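Local coordinates for protein octenoyl-CoA reductase/carboxylase (Streptomyces sp., PDB 4A0S) that catalyses the NADPH-dependent reductive carboxylation of 2-octenoyl-CoA, providing an unusual extender unit for cinnabaramide polyketide biosynthesis, at residues A[191-196]-A[413-418]; A[5-10]-A[66-71]; A[273-278]-A[296-301]; A[184-189]-A[374-379]; A[238-243]-A[369-374]. All coordinates share one frame; numbering follows the deposited sequence.

Interaction 1: A[191-196]-A[413-418]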
# COMPACT_ATOMS: atom_id res chain seq x y z
N LEU A 191 -1.73 10.61 -33.07
CA LEU A 191 -2.84 11.49 -32.78
C LEU A 191 -2.67 12.82 -33.48
O LEU A 191 -1.55 13.28 -33.66
CB LEU A 191 -2.91 11.75 -31.30
CG LEU A 191 -3.32 10.57 -30.41
CD1 LEU A 191 -3.40 11.06 -28.99
CD2 LEU A 191 -4.63 9.92 -30.86
N THR A 192 -3.78 13.45 -33.82
CA THR A 192 -3.74 14.80 -34.31
C THR A 192 -3.46 15.71 -33.12
O THR A 192 -3.56 15.28 -31.96
CB THR A 192 -5.08 15.20 -34.94
OG1 THR A 192 -6.08 15.25 -33.91
CG2 THR A 192 -5.51 14.23 -36.02
N TRP A 193 -3.14 16.96 -33.39
CA TRP A 193 -2.86 17.91 -32.32
C TRP A 193 -4.01 18.01 -31.34
O TRP A 193 -3.82 17.89 -30.12
CB TRP A 193 -2.56 19.28 -32.89
CG TRP A 193 -1.36 19.31 -33.71
CD1 TRP A 193 -1.30 19.51 -35.06
CD2 TRP A 193 -0.01 19.10 -33.28
NE1 TRP A 193 -0.01 19.46 -35.49
CE2 TRP A 193 0.81 19.21 -34.41
CE3 TRP A 193 0.59 18.85 -32.03
CZ2 TRP A 193 2.21 19.09 -34.35
CZ3 TRP A 193 1.97 18.72 -31.96
CH2 TRP A 193 2.76 18.83 -33.11
N GLU A 194 -5.20 18.23 -31.89
CA GLU A 194 -6.38 18.41 -31.07
C GLU A 194 -6.71 17.13 -30.29
O GLU A 194 -7.12 17.19 -29.12
CB GLU A 194 -7.57 18.90 -31.92
CG GLU A 194 -7.94 17.97 -33.07
CD GLU A 194 -7.14 18.23 -34.35
OE1 GLU A 194 -6.02 18.78 -34.30
OE2 GLU A 194 -7.67 17.85 -35.41
N GLU A 195 -6.49 15.98 -30.90
CA GLU A 195 -6.71 14.70 -30.20
C GLU A 195 -5.76 14.53 -29.02
O GLU A 195 -6.16 14.11 -27.93
CB GLU A 195 -6.49 13.55 -31.15
CG GLU A 195 -7.63 13.28 -32.10
CD GLU A 195 -7.18 12.43 -33.28
OE1 GLU A 195 -6.04 11.96 -33.26
OE2 GLU A 195 -7.99 12.24 -34.21
N ALA A 196 -4.49 14.84 -29.27
CA ALA A 196 -3.44 14.78 -28.25
C ALA A 196 -3.71 15.77 -27.11
O ALA A 196 -3.55 15.43 -25.93
CB ALA A 196 -2.09 15.06 -28.89
N CYS A 413 -5.04 25.93 -31.52
CA CYS A 413 -4.42 27.17 -31.15
C CYS A 413 -3.64 27.64 -32.34
O CYS A 413 -4.18 28.34 -33.20
CB CYS A 413 -3.55 26.97 -29.91
SG CYS A 413 -4.58 26.50 -28.52
N MET A 414 -2.39 27.21 -32.43
CA MET A 414 -1.61 27.52 -33.60
C MET A 414 -1.98 26.62 -34.78
O MET A 414 -1.83 27.04 -35.92
CB MET A 414 -0.13 27.44 -33.29
CG MET A 414 0.74 28.19 -34.27
SD MET A 414 2.44 27.97 -33.78
CE MET A 414 2.58 29.29 -32.57
N ALA A 415 -2.46 25.40 -34.53
CA ALA A 415 -2.83 24.51 -35.64
C ALA A 415 -3.90 25.18 -36.50
O ALA A 415 -4.95 25.54 -35.99
CB ALA A 415 -3.33 23.18 -35.12
N PRO A 416 -3.60 25.40 -37.80
CA PRO A 416 -4.51 26.18 -38.65
C PRO A 416 -5.74 25.39 -39.08
O PRO A 416 -6.71 25.96 -39.60
CB PRO A 416 -3.63 26.54 -39.87
CG PRO A 416 -2.62 25.46 -39.94
CD PRO A 416 -2.36 25.02 -38.51
N GLU A 417 -5.71 24.09 -38.90
CA GLU A 417 -6.84 23.27 -39.30
C GLU A 417 -6.78 21.96 -38.55
O GLU A 417 -5.74 21.59 -38.00
CB GLU A 417 -6.81 23.03 -40.82
CG GLU A 417 -5.61 22.21 -41.30
CD GLU A 417 -5.10 22.64 -42.67
OE1 GLU A 417 -5.88 23.19 -43.46
OE2 GLU A 417 -3.90 22.44 -42.95
N GLN A 418 -7.91 21.25 -38.53
CA GLN A 418 -7.99 19.95 -37.91
C GLN A 418 -7.18 18.90 -38.66
O GLN A 418 -6.87 19.08 -39.83
CB GLN A 418 -9.44 19.50 -37.88
CG GLN A 418 -10.24 20.07 -36.76
CD GLN A 418 -11.51 19.27 -36.57
OE1 GLN A 418 -11.47 18.15 -36.07
NE2 GLN A 418 -12.62 19.83 -37.01
O HOH W 1 -4.53 19.62 -36.34
O HOH W 2 -9.74 16.36 -35.99
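Glu194 and Trp193 both reach from the start of helix 193-197 toward the loop 413-418, and they do so in different ways. The Glu194 carboxylate lies against the backbone and the inner part of the Gln418 side chain: OE2 is 3.3 Å from Gln418 CA and 3.5 Å from Gln418 CB. It gets there because CG is wedged between the backbone N and the carbonyl carbon (chi1 58°) and the chain bends again at chi2, which folds the acid over the loop. The extended Gln418 runs on past it, and a water links Glu194 OE2 to Gln418 OE1. A second water, its O 2.7 Å from Glu194 OE1, links that oxygen to Glu417 O and also sits in the plane of the Trp193 ring at its edge. The backbone N of Gly419 donates to Glu194 OE2 as well, so the buried carboxylate is gripped by a loop amide and by water.

The helix start that presents these residues is a capping box. Thr192 OG1 accepts from Glu195 N at 3.1 Å, and Thr192 N donates in return to Glu195 OE1 at 2.8 Å, meeting that carboxylate from above its plane. The other oxygen of Glu195 forms a salt bridge with Arg428.

Trp193 makes the apolar half of the contact. Its CD1 approaches Ala415 CB at 4.2 Å, with the methyl group placed obliquely to the indole. Lys187 makes a cation-pi contact with the same ring, while Met70 of strand 64-73 touches both Trp193 and Ala415.

Interaction 2: A[5-10]-A[66-71]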
# COMPACT_ATOMS: atom_id res chain seq x y z
N ARG A 5 5.45 30.05 -38.39
CA ARG A 5 5.56 29.49 -39.74
C ARG A 5 6.51 28.29 -39.73
O ARG A 5 6.17 27.24 -40.27
CB ARG A 5 6.03 30.54 -40.76
CG ARG A 5 4.98 31.61 -41.08
CD ARG A 5 5.48 32.66 -42.08
NE ARG A 5 5.36 34.00 -41.49
CZ ARG A 5 6.39 34.81 -41.22
NH1 ARG A 5 7.63 34.44 -41.52
NH2 ARG A 5 6.17 36.00 -40.67
N ALA A 6 7.67 28.43 -39.10
CA ALA A 6 8.63 27.33 -38.97
C ALA A 6 7.98 26.10 -38.33
O ALA A 6 8.09 24.99 -38.84
CB ALA A 6 9.85 27.77 -38.15
N VAL A 7 7.29 26.32 -37.22
CA VAL A 7 6.59 25.25 -36.49
C VAL A 7 5.55 24.60 -37.39
O VAL A 7 5.54 23.38 -37.55
CB VAL A 7 5.90 25.82 -35.24
CG1 VAL A 7 5.02 24.78 -34.59
CG2 VAL A 7 6.94 26.33 -34.27
N LEU A 8 4.70 25.43 -37.99
CA LEU A 8 3.63 24.96 -38.86
C LEU A 8 4.18 24.31 -40.12
O LEU A 8 3.55 23.41 -40.67
CB LEU A 8 2.68 26.11 -39.22
CG LEU A 8 1.82 26.60 -38.05
CD1 LEU A 8 0.84 27.68 -38.50
CD2 LEU A 8 1.09 25.44 -37.34
N ASP A 9 5.36 24.74 -40.56
CA ASP A 9 5.97 24.16 -41.75
C ASP A 9 6.70 22.86 -41.43
O ASP A 9 7.20 22.19 -42.33
CB ASP A 9 6.88 25.18 -42.45
CG ASP A 9 6.09 26.37 -43.02
OD1 ASP A 9 4.84 26.34 -43.01
OD2 ASP A 9 6.72 27.36 -43.47
N GLY A 10 6.71 22.49 -40.15
CA GLY A 10 7.44 21.31 -39.68
C GLY A 10 8.93 21.46 -39.90
O GLY A 10 9.60 20.52 -40.34
N LEU A 66 9.27 26.67 -23.90
CA LEU A 66 8.27 27.44 -24.59
C LEU A 66 7.75 26.50 -25.64
O LEU A 66 8.51 25.99 -26.44
CB LEU A 66 8.88 28.67 -25.23
CG LEU A 66 7.90 29.56 -25.96
CD1 LEU A 66 6.84 30.18 -25.02
CD2 LEU A 66 8.75 30.63 -26.62
N VAL A 67 6.45 26.29 -25.62
CA VAL A 67 5.80 25.39 -26.56
C VAL A 67 4.98 26.25 -27.50
O VAL A 67 4.27 27.13 -27.04
CB VAL A 67 4.85 24.44 -25.80
CG1 VAL A 67 4.02 23.58 -26.76
CG2 VAL A 67 5.63 23.57 -24.84
N ALA A 68 5.14 26.03 -28.81
CA ALA A 68 4.20 26.57 -29.80
C ALA A 68 3.01 25.64 -29.69
O ALA A 68 3.09 24.49 -30.08
CB ALA A 68 4.78 26.51 -31.22
N VAL A 69 1.93 26.14 -29.12
CA VAL A 69 0.78 25.31 -28.81
C VAL A 69 -0.06 25.07 -30.06
O VAL A 69 -0.59 26.01 -30.67
CB VAL A 69 -0.09 25.95 -27.73
CG1 VAL A 69 -1.29 25.06 -27.43
CG2 VAL A 69 0.72 26.20 -26.47
N MET A 70 -0.20 23.81 -30.43
CA MET A 70 -0.94 23.47 -31.63
C MET A 70 -2.42 23.38 -31.35
O MET A 70 -3.23 23.88 -32.12
CB MET A 70 -0.39 22.17 -32.21
CG MET A 70 1.00 22.38 -32.82
SD MET A 70 0.97 23.55 -34.20
CE MET A 70 0.19 22.52 -35.42
N ALA A 71 -2.75 22.77 -30.22
CA ALA A 71 -4.11 22.60 -29.79
C ALA A 71 -4.11 22.50 -28.28
O ALA A 71 -3.11 22.12 -27.66
CB ALA A 71 -4.70 21.34 -30.41
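Val7, in the last turn of helix 2-8, faces Ala68 of strand 64-73 with their CA atoms 7.2 Å apart, while Leu8 and Met70 stand further apart at 8.7 Å. The N-terminal helix is thereby laid against strand 64-73 of the GroES-like domain, which pairs antiparallel with 117-124, 176-180 and 408-412.

Val7 straddles the methyl group of Ala68. Its CG2 comes to 3.7 Å of Ala68 CB and its CG1 to 3.8 Å of the same carbon, so the small alanine is held by both branches at once. This follows from the first torsion, 172°, which sets CG1 anti to the backbone N and turns both methyl groups to the strand. Val122 of strand 117-124 touches both Val7 and Ala68 and completes this apolar patch.

Met70 comes to the helix by a longer route. Its side chain bends at both chi2 and chi3, lifting the thioether toward the helix. Met70 and Ala71 together face Ser118 in a classic beta bulge. On the helix side, Leu8 also packs on Pro416.

Gly10, with positive phi, closes the helix in a Schellman motif. Two residues earlier, Leu8 meets the methionine with one branch: Leu8 CD2 lies 3.6 Å from Met70 CE and 3.7 Å from Met70 SD.

Interaction 3: A[273-278]-A[296-301]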
# COMPACT_ATOMS: atom_id res chain seq x y z
N ALA A 273 -31.99 10.66 -13.68
CA ALA A 273 -33.44 10.89 -13.57
C ALA A 273 -34.18 9.60 -13.22
O ALA A 273 -35.20 9.62 -12.51
CB ALA A 273 -33.97 11.46 -14.86
N GLU A 274 -33.68 8.47 -13.72
CA GLU A 274 -34.15 7.13 -13.36
C GLU A 274 -34.04 6.92 -11.85
O GLU A 274 -34.74 6.08 -11.27
CB GLU A 274 -33.30 6.09 -14.11
CG GLU A 274 -33.78 4.64 -14.07
CD GLU A 274 -32.66 3.67 -14.48
OE1 GLU A 274 -31.58 4.14 -14.92
OE2 GLU A 274 -32.87 2.44 -14.36
N LEU A 275 -33.15 7.69 -11.22
CA LEU A 275 -33.04 7.74 -9.78
C LEU A 275 -33.86 8.89 -9.19
O LEU A 275 -34.21 8.86 -8.02
CB LEU A 275 -31.59 7.92 -9.36
CG LEU A 275 -30.67 6.71 -9.49
CD1 LEU A 275 -29.24 7.21 -9.62
CD2 LEU A 275 -30.84 5.80 -8.29
N GLY A 276 -34.14 9.89 -10.01
CA GLY A 276 -34.83 11.07 -9.52
C GLY A 276 -33.90 11.91 -8.67
O GLY A 276 -34.31 12.49 -7.67
N ILE A 277 -32.63 11.96 -9.07
CA ILE A 277 -31.69 12.87 -8.44
C ILE A 277 -31.93 14.28 -8.98
O ILE A 277 -32.05 14.50 -10.19
CB ILE A 277 -30.23 12.41 -8.63
CG1 ILE A 277 -29.99 11.07 -7.91
CG2 ILE A 277 -29.25 13.48 -8.14
CD1 ILE A 277 -28.67 10.37 -8.30
N THR A 278 -32.07 15.22 -8.05
CA THR A 278 -32.18 16.64 -8.34
C THR A 278 -31.14 17.33 -7.45
O THR A 278 -30.65 16.71 -6.51
CB THR A 278 -33.59 17.17 -8.05
OG1 THR A 278 -33.96 16.82 -6.70
CG2 THR A 278 -34.59 16.58 -9.01
N ALA A 296 -27.42 1.95 -5.26
CA ALA A 296 -26.73 0.69 -4.96
C ALA A 296 -27.47 -0.50 -5.55
O ALA A 296 -26.86 -1.32 -6.24
CB ALA A 296 -26.57 0.52 -3.45
N LYS A 297 -28.77 -0.59 -5.30
CA LYS A 297 -29.58 -1.65 -5.89
C LYS A 297 -29.39 -1.67 -7.41
O LYS A 297 -29.16 -2.73 -7.98
CB LYS A 297 -31.06 -1.52 -5.52
CG LYS A 297 -32.02 -1.86 -6.67
CD LYS A 297 -33.40 -2.32 -6.22
CE LYS A 297 -33.52 -3.84 -6.22
NZ LYS A 297 -33.06 -4.48 -7.51
N LEU A 298 -29.48 -0.51 -8.05
CA LEU A 298 -29.29 -0.43 -9.49
C LEU A 298 -27.92 -0.92 -9.93
O LEU A 298 -27.81 -1.65 -10.92
CB LEU A 298 -29.47 0.99 -10.01
CG LEU A 298 -30.83 1.47 -10.50
CD1 LEU A 298 -30.63 2.85 -11.11
CD2 LEU A 298 -31.44 0.49 -11.53
N VAL A 299 -26.87 -0.49 -9.23
CA VAL A 299 -25.53 -0.95 -9.61
C VAL A 299 -25.46 -2.48 -9.46
O VAL A 299 -24.95 -3.16 -10.34
CB VAL A 299 -24.40 -0.23 -8.86
CG1 VAL A 299 -23.05 -0.66 -9.39
CG2 VAL A 299 -24.53 1.29 -8.99
N VAL A 300 -25.99 -3.00 -8.35
CA VAL A 300 -26.07 -4.46 -8.14
C VAL A 300 -26.75 -5.16 -9.33
O VAL A 300 -26.25 -6.17 -9.82
CB VAL A 300 -26.78 -4.83 -6.79
CG1 VAL A 300 -26.95 -6.35 -6.65
CG2 VAL A 300 -26.01 -4.29 -5.58
N GLU A 301 -27.88 -4.60 -9.79
CA GLU A 301 -28.65 -5.13 -10.92
C GLU A 301 -27.83 -5.15 -12.19
O GLU A 301 -27.84 -6.14 -12.92
CB GLU A 301 -29.88 -4.26 -11.24
CG GLU A 301 -30.89 -4.05 -10.13
CD GLU A 301 -32.17 -3.38 -10.64
OE1 GLU A 301 -32.79 -3.91 -11.59
OE2 GLU A 301 -32.57 -2.33 -10.08
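Leu298 of helix 285-303 points into the angle between Glu274 and Leu275, which lie at the end of the short, weakly bonded helix 272-275. From CB, which is directed at that helix, the side chain leaves with chi1 at -92°, well off a staggered position, and forks at CG into two methyl groups with different surroundings. CD1 lies between both residues. It is 4.1 Å from Leu275 CD2, where the two leucines slide past one another in opposite directions, and it also lies 4.0 Å from Glu274 CD. CD2 meets the glutamate alone among the residues of 273-278, 3.7 Å from Glu274 OE2, so the leucine tip is covered by the end of an acidic side chain as well as by a hydrocarbon one.

Glu274 reaches this far because its CG is anti to the backbone N (chi1 -170°) and the rest of the chain is extended. Its other oxygen, OE1, has a weak hydrogen bond from the backbone N of Asn271. Glu301 lies on the same side, its OE2 being 6.4 Å from Glu274 OE2. The charge of Glu301 is probably offset by Lys297, one turn back on the helix, whose NZ forms a salt bridge with Glu301 OE2 at 3.4 Å.

Directly after Leu275 the chain turns at Gly276, the positive-phi residue of a Schellman motif that ends the short helix. The arrangement belongs to the Rossmann-type domain: Leu275 and Leu298 both pack on Ile270 of strand 269-271, one of the two outermost strands of the parallel sheet within this chain, and Arg272, an NADP-binding residue, stands at the start of helix 272-275.

Interaction 4: A[184-189]-A[374-379]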
# COMPACT_ATOMS: atom_id res chain seq x y z
N LEU A 184 6.10 18.13 -19.54
CA LEU A 184 6.20 17.66 -20.92
C LEU A 184 6.26 16.16 -21.06
O LEU A 184 7.01 15.48 -20.34
CB LEU A 184 7.45 18.24 -21.58
CG LEU A 184 7.39 19.74 -21.85
CD1 LEU A 184 8.69 20.19 -22.41
CD2 LEU A 184 6.27 20.05 -22.84
N LEU A 185 5.49 15.66 -22.03
CA LEU A 185 5.58 14.27 -22.45
C LEU A 185 5.56 14.25 -23.97
O LEU A 185 5.01 15.15 -24.59
CB LEU A 185 4.41 13.47 -21.90
CG LEU A 185 4.39 13.30 -20.38
CD1 LEU A 185 3.06 12.69 -19.93
CD2 LEU A 185 5.62 12.49 -19.92
N PRO A 186 6.17 13.21 -24.56
CA PRO A 186 6.07 13.11 -26.01
C PRO A 186 4.62 12.93 -26.42
O PRO A 186 3.88 12.12 -25.84
CB PRO A 186 6.89 11.87 -26.36
CG PRO A 186 7.03 11.11 -25.11
CD PRO A 186 6.98 12.11 -23.98
N LYS A 187 4.20 13.73 -27.38
CA LYS A 187 2.87 13.61 -27.94
C LYS A 187 2.72 12.23 -28.57
O LYS A 187 3.61 11.79 -29.30
CB LYS A 187 2.67 14.68 -29.00
CG LYS A 187 1.38 14.53 -29.79
CD LYS A 187 1.43 15.46 -30.97
CE LYS A 187 0.46 14.99 -32.06
NZ LYS A 187 0.92 13.73 -32.73
N PRO A 188 1.61 11.54 -28.27
CA PRO A 188 1.30 10.28 -28.94
C PRO A 188 1.31 10.52 -30.45
O PRO A 188 0.54 11.34 -30.95
CB PRO A 188 -0.11 9.98 -28.46
CG PRO A 188 -0.16 10.58 -27.12
CD PRO A 188 0.60 11.87 -27.25
N ALA A 189 2.22 9.85 -31.14
CA ALA A 189 2.50 10.17 -32.55
C ALA A 189 1.31 9.97 -33.52
O ALA A 189 1.20 10.65 -34.54
CB ALA A 189 3.73 9.40 -33.02
N LEU A 374 -0.68 4.69 -22.17
CA LEU A 374 -1.92 4.03 -22.53
C LEU A 374 -2.50 4.64 -23.80
O LEU A 374 -3.18 3.98 -24.56
CB LEU A 374 -2.91 4.12 -21.39
CG LEU A 374 -2.50 3.28 -20.17
CD1 LEU A 374 -3.45 3.54 -19.00
CD2 LEU A 374 -2.47 1.79 -20.52
N PHE A 375 -2.25 5.94 -24.00
CA PHE A 375 -2.65 6.56 -25.26
C PHE A 375 -1.78 6.07 -26.39
O PHE A 375 -2.26 5.78 -27.49
CB PHE A 375 -2.59 8.08 -25.16
CG PHE A 375 -3.78 8.66 -24.50
CD1 PHE A 375 -4.93 8.93 -25.23
CD2 PHE A 375 -3.79 8.87 -23.13
CE1 PHE A 375 -6.06 9.45 -24.61
CE2 PHE A 375 -4.92 9.39 -22.49
CZ PHE A 375 -6.05 9.68 -23.24
N GLU A 376 -0.48 5.95 -26.09
CA GLU A 376 0.54 5.56 -27.05
C GLU A 376 0.26 4.20 -27.67
O GLU A 376 0.52 4.00 -28.85
CB GLU A 376 1.92 5.58 -26.40
CG GLU A 376 2.54 6.97 -26.34
CD GLU A 376 3.84 6.97 -25.57
OE1 GLU A 376 4.08 6.01 -24.82
OE2 GLU A 376 4.63 7.91 -25.74
N SER A 377 -0.27 3.28 -26.86
CA SER A 377 -0.61 1.93 -27.30
C SER A 377 -2.00 1.87 -27.93
O SER A 377 -2.37 0.86 -28.55
CB SER A 377 -0.60 1.00 -26.10
OG SER A 377 -1.66 1.34 -25.24
N GLY A 378 -2.79 2.92 -27.74
CA GLY A 378 -4.15 2.95 -28.26
C GLY A 378 -5.11 2.23 -27.32
O GLY A 378 -6.29 2.10 -27.63
N ALA A 379 -4.60 1.79 -26.16
CA ALA A 379 -5.44 1.19 -25.16
C ALA A 379 -6.53 2.17 -24.74
O ALA A 379 -7.66 1.78 -24.47
CB ALA A 379 -4.63 0.78 -23.96
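Pro188 and Phe375 meet through the pyrrolidine ring and the base of the phenylalanine, with Pro188 CG 4.0 Å from Phe375 CB. The two side chains lie side by side and point the same way, but the phenyl ring leads away from the proline, toward Ser199, and offers it neither face nor edge. The second flat group, the carboxylate of Glu376, meets Pro186 through an oxygen: Pro186 CG is 4.0 Å from Glu376 OE2, the two side chains crossing at a slant.

These contacts join strand 184-186, in the GroES-like part of a medium-chain dehydrogenase-type fold, to the end of helix 365-376, which belongs to the zinc-binding dehydrogenase part. The chain therefore packs here across its two family regions, some distance from the cofactor, with Phe375 about 13 Å from bound NADP by nearest side-chain approach.

Glu376 crosses to the strand side because its CG stands beside the backbone N (chi1 -82°) and the chain beyond is extended; on the way its CG passes 4.4 Å from Pro188 CA. Between the two prolines, Lys187 turns to the other side. Its NZ donates to Pro188 O at 3.0 Å, from 36° above the carbonyl plane, and also to the backbone oxygens of Leu191 and Gly421, so several carbonyl groups share the buried ammonium.

Beyond the helix the chain turns at Gly378, which has positive phi and whose N donates to Phe375 O. Ser377 makes an ST turn there, with Ala379 N donating to Ser377 OG at 3.1 Å and an N-H...O angle of 157°.

Interaction 5: A[238-243]-A[369-374]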
# COMPACT_ATOMS: atom_id res chain seq x y z
N ILE A 238 -14.05 5.98 -17.77
CA ILE A 238 -14.64 4.82 -18.43
C ILE A 238 -13.58 3.95 -19.10
O ILE A 238 -13.60 2.72 -18.98
CB ILE A 238 -15.69 5.24 -19.49
CG1 ILE A 238 -16.96 5.72 -18.80
CG2 ILE A 238 -15.97 4.08 -20.48
CD1 ILE A 238 -17.81 6.63 -19.67
N GLN A 239 -12.66 4.59 -19.80
CA GLN A 239 -11.66 3.85 -20.55
C GLN A 239 -10.67 3.16 -19.65
O GLN A 239 -10.30 2.01 -19.90
CB GLN A 239 -10.96 4.78 -21.50
CG GLN A 239 -11.89 5.32 -22.55
CD GLN A 239 -11.10 5.97 -23.62
OE1 GLN A 239 -10.38 5.30 -24.36
NE2 GLN A 239 -11.14 7.29 -23.67
N PHE A 240 -10.24 3.85 -18.59
CA PHE A 240 -9.33 3.23 -17.64
C PHE A 240 -10.01 2.07 -16.93
O PHE A 240 -9.38 1.04 -16.70
CB PHE A 240 -8.84 4.24 -16.63
CG PHE A 240 -7.98 5.29 -17.23
CD1 PHE A 240 -6.97 4.95 -18.13
CD2 PHE A 240 -8.18 6.63 -16.91
CE1 PHE A 240 -6.16 5.95 -18.70
CE2 PHE A 240 -7.38 7.61 -17.48
CZ PHE A 240 -6.37 7.27 -18.36
N VAL A 241 -11.29 2.22 -16.61
CA VAL A 241 -12.02 1.15 -15.95
C VAL A 241 -12.08 -0.05 -16.89
O VAL A 241 -11.67 -1.17 -16.54
CB VAL A 241 -13.41 1.60 -15.50
CG1 VAL A 241 -14.19 0.40 -14.92
CG2 VAL A 241 -13.29 2.71 -14.44
N LYS A 242 -12.53 0.19 -18.10
CA LYS A 242 -12.66 -0.88 -19.08
C LYS A 242 -11.30 -1.49 -19.35
O LYS A 242 -11.14 -2.70 -19.24
CB LYS A 242 -13.28 -0.35 -20.35
CG LYS A 242 -14.77 -0.09 -20.22
CD LYS A 242 -15.38 0.40 -21.53
CE LYS A 242 -15.25 -0.69 -22.61
NZ LYS A 242 -16.05 -1.94 -22.28
N ASN A 243 -10.32 -0.65 -19.67
CA ASN A 243 -8.99 -1.14 -20.00
C ASN A 243 -8.37 -1.91 -18.85
O ASN A 243 -7.56 -2.82 -19.07
CB ASN A 243 -8.06 -0.02 -20.46
CG ASN A 243 -6.76 -0.56 -21.04
OD1 ASN A 243 -6.77 -1.31 -22.02
ND2 ASN A 243 -5.64 -0.16 -20.45
N GLN A 369 2.87 10.20 -17.48
CA GLN A 369 3.58 9.33 -18.40
C GLN A 369 2.86 8.00 -18.56
O GLN A 369 2.75 7.49 -19.67
CB GLN A 369 4.98 9.03 -17.92
CG GLN A 369 5.62 7.95 -18.76
CD GLN A 369 7.04 7.70 -18.37
OE1 GLN A 369 7.97 8.21 -19.00
NE2 GLN A 369 7.23 6.96 -17.29
N ALA A 370 2.40 7.43 -17.44
CA ALA A 370 1.66 6.18 -17.49
C ALA A 370 0.41 6.37 -18.34
O ALA A 370 0.07 5.52 -19.17
CB ALA A 370 1.26 5.76 -16.10
N THR A 371 -0.27 7.49 -18.13
CA THR A 371 -1.44 7.82 -18.92
C THR A 371 -1.06 7.87 -20.40
O THR A 371 -1.70 7.26 -21.26
CB THR A 371 -2.04 9.15 -18.45
OG1 THR A 371 -2.44 9.00 -17.08
CG2 THR A 371 -3.26 9.52 -19.31
N ASN A 372 -0.00 8.61 -20.68
CA ASN A 372 0.47 8.80 -22.04
C ASN A 372 0.79 7.46 -22.70
O ASN A 372 0.50 7.26 -23.86
CB ASN A 372 1.70 9.70 -22.06
CG ASN A 372 1.94 10.33 -23.40
OD1 ASN A 372 0.99 10.63 -24.14
ND2 ASN A 372 3.19 10.55 -23.73
N ARG A 373 1.36 6.53 -21.93
CA ARG A 373 1.66 5.21 -22.44
C ARG A 373 0.42 4.47 -22.88
O ARG A 373 0.46 3.71 -23.84
CB ARG A 373 2.40 4.39 -21.39
CG ARG A 373 3.81 4.80 -21.29
CD ARG A 373 4.40 4.26 -20.03
NE ARG A 373 5.83 4.50 -20.04
CZ ARG A 373 6.66 4.08 -19.09
NH1 ARG A 373 6.21 3.41 -18.03
NH2 ARG A 373 7.95 4.35 -19.19
N LEU A 374 -0.68 4.69 -22.17
CA LEU A 374 -1.92 4.03 -22.53
C LEU A 374 -2.50 4.64 -23.80
O LEU A 374 -3.18 3.98 -24.56
CB LEU A 374 -2.91 4.12 -21.39
CG LEU A 374 -2.50 3.28 -20.17
CD1 LEU A 374 -3.45 3.54 -19.00
CD2 LEU A 374 -2.47 1.79 -20.52
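Phe240 and Leu374 form the apolar centre of the contact between helices 232-243 and 365-376, whose short segments cross at 74° with axes 12.5 Å apart. The gap is filled mainly by these two side chains. Phe240 extends into it with its CG beside the backbone N (chi1 -67°), and its CE1 reaches 3.6 Å from Leu374 CD1, the methyl group lying obliquely to the ring. Thr371 adds a second apolar touch: its CG2 sits at the edge of the phenyl ring, near the ring plane, 4.0 Å from Phe240 CZ. Tyr207 of helix 200-210 meets Phe240 edge-to-face and also touches Thr371.

The polar groups at this contact find their partners elsewhere. Asn243 ND2 comes 3.7 Å from Leu374 CD2, the other branch of the leucine, but its hydrogen bond goes to Gln220 of a second subunit, whose amide nitrogen in turn donates to Phe240 O. The same glutamine packs on Leu374. Thr371 OG1 bonds back to Glu367 O, a turn earlier in its own helix, which leaves its methyl group turned to the phenyl ring.

Helix 232-243 follows strand 223-226 and carries the NADP-binding residues Gly232 and Leu233 at its start, the usual placing of the first helix of a Rossmann dinucleotide-binding domain; its far end is here joined both to helix 365-376 and to a subunit interface of the homotetramer.

Interactions 1, 2 and 4 gather around the GroES-like sheet region. Interactions 1 and 2 have centres 10 Å apart and touch through backbone bonds between 413-418 and strand 64-73, while 1 and 4 meet where Lys187 packs on Trp193. Interactions 4 and 5, also 10 Å apart, share Leu374 and helix 365-376, which thus ties the GroES-like part to the Rossmann-type domain. Interaction 3 stands alone at the far side of that domain, 47 Å from interaction 2 between centres. Along the chain, interaction 2 closes first; interaction 3 is nested within 5, and 5 within 4, whose segments alternate with those of interaction 1, contacts distant in sequence thus converging where the two parts join.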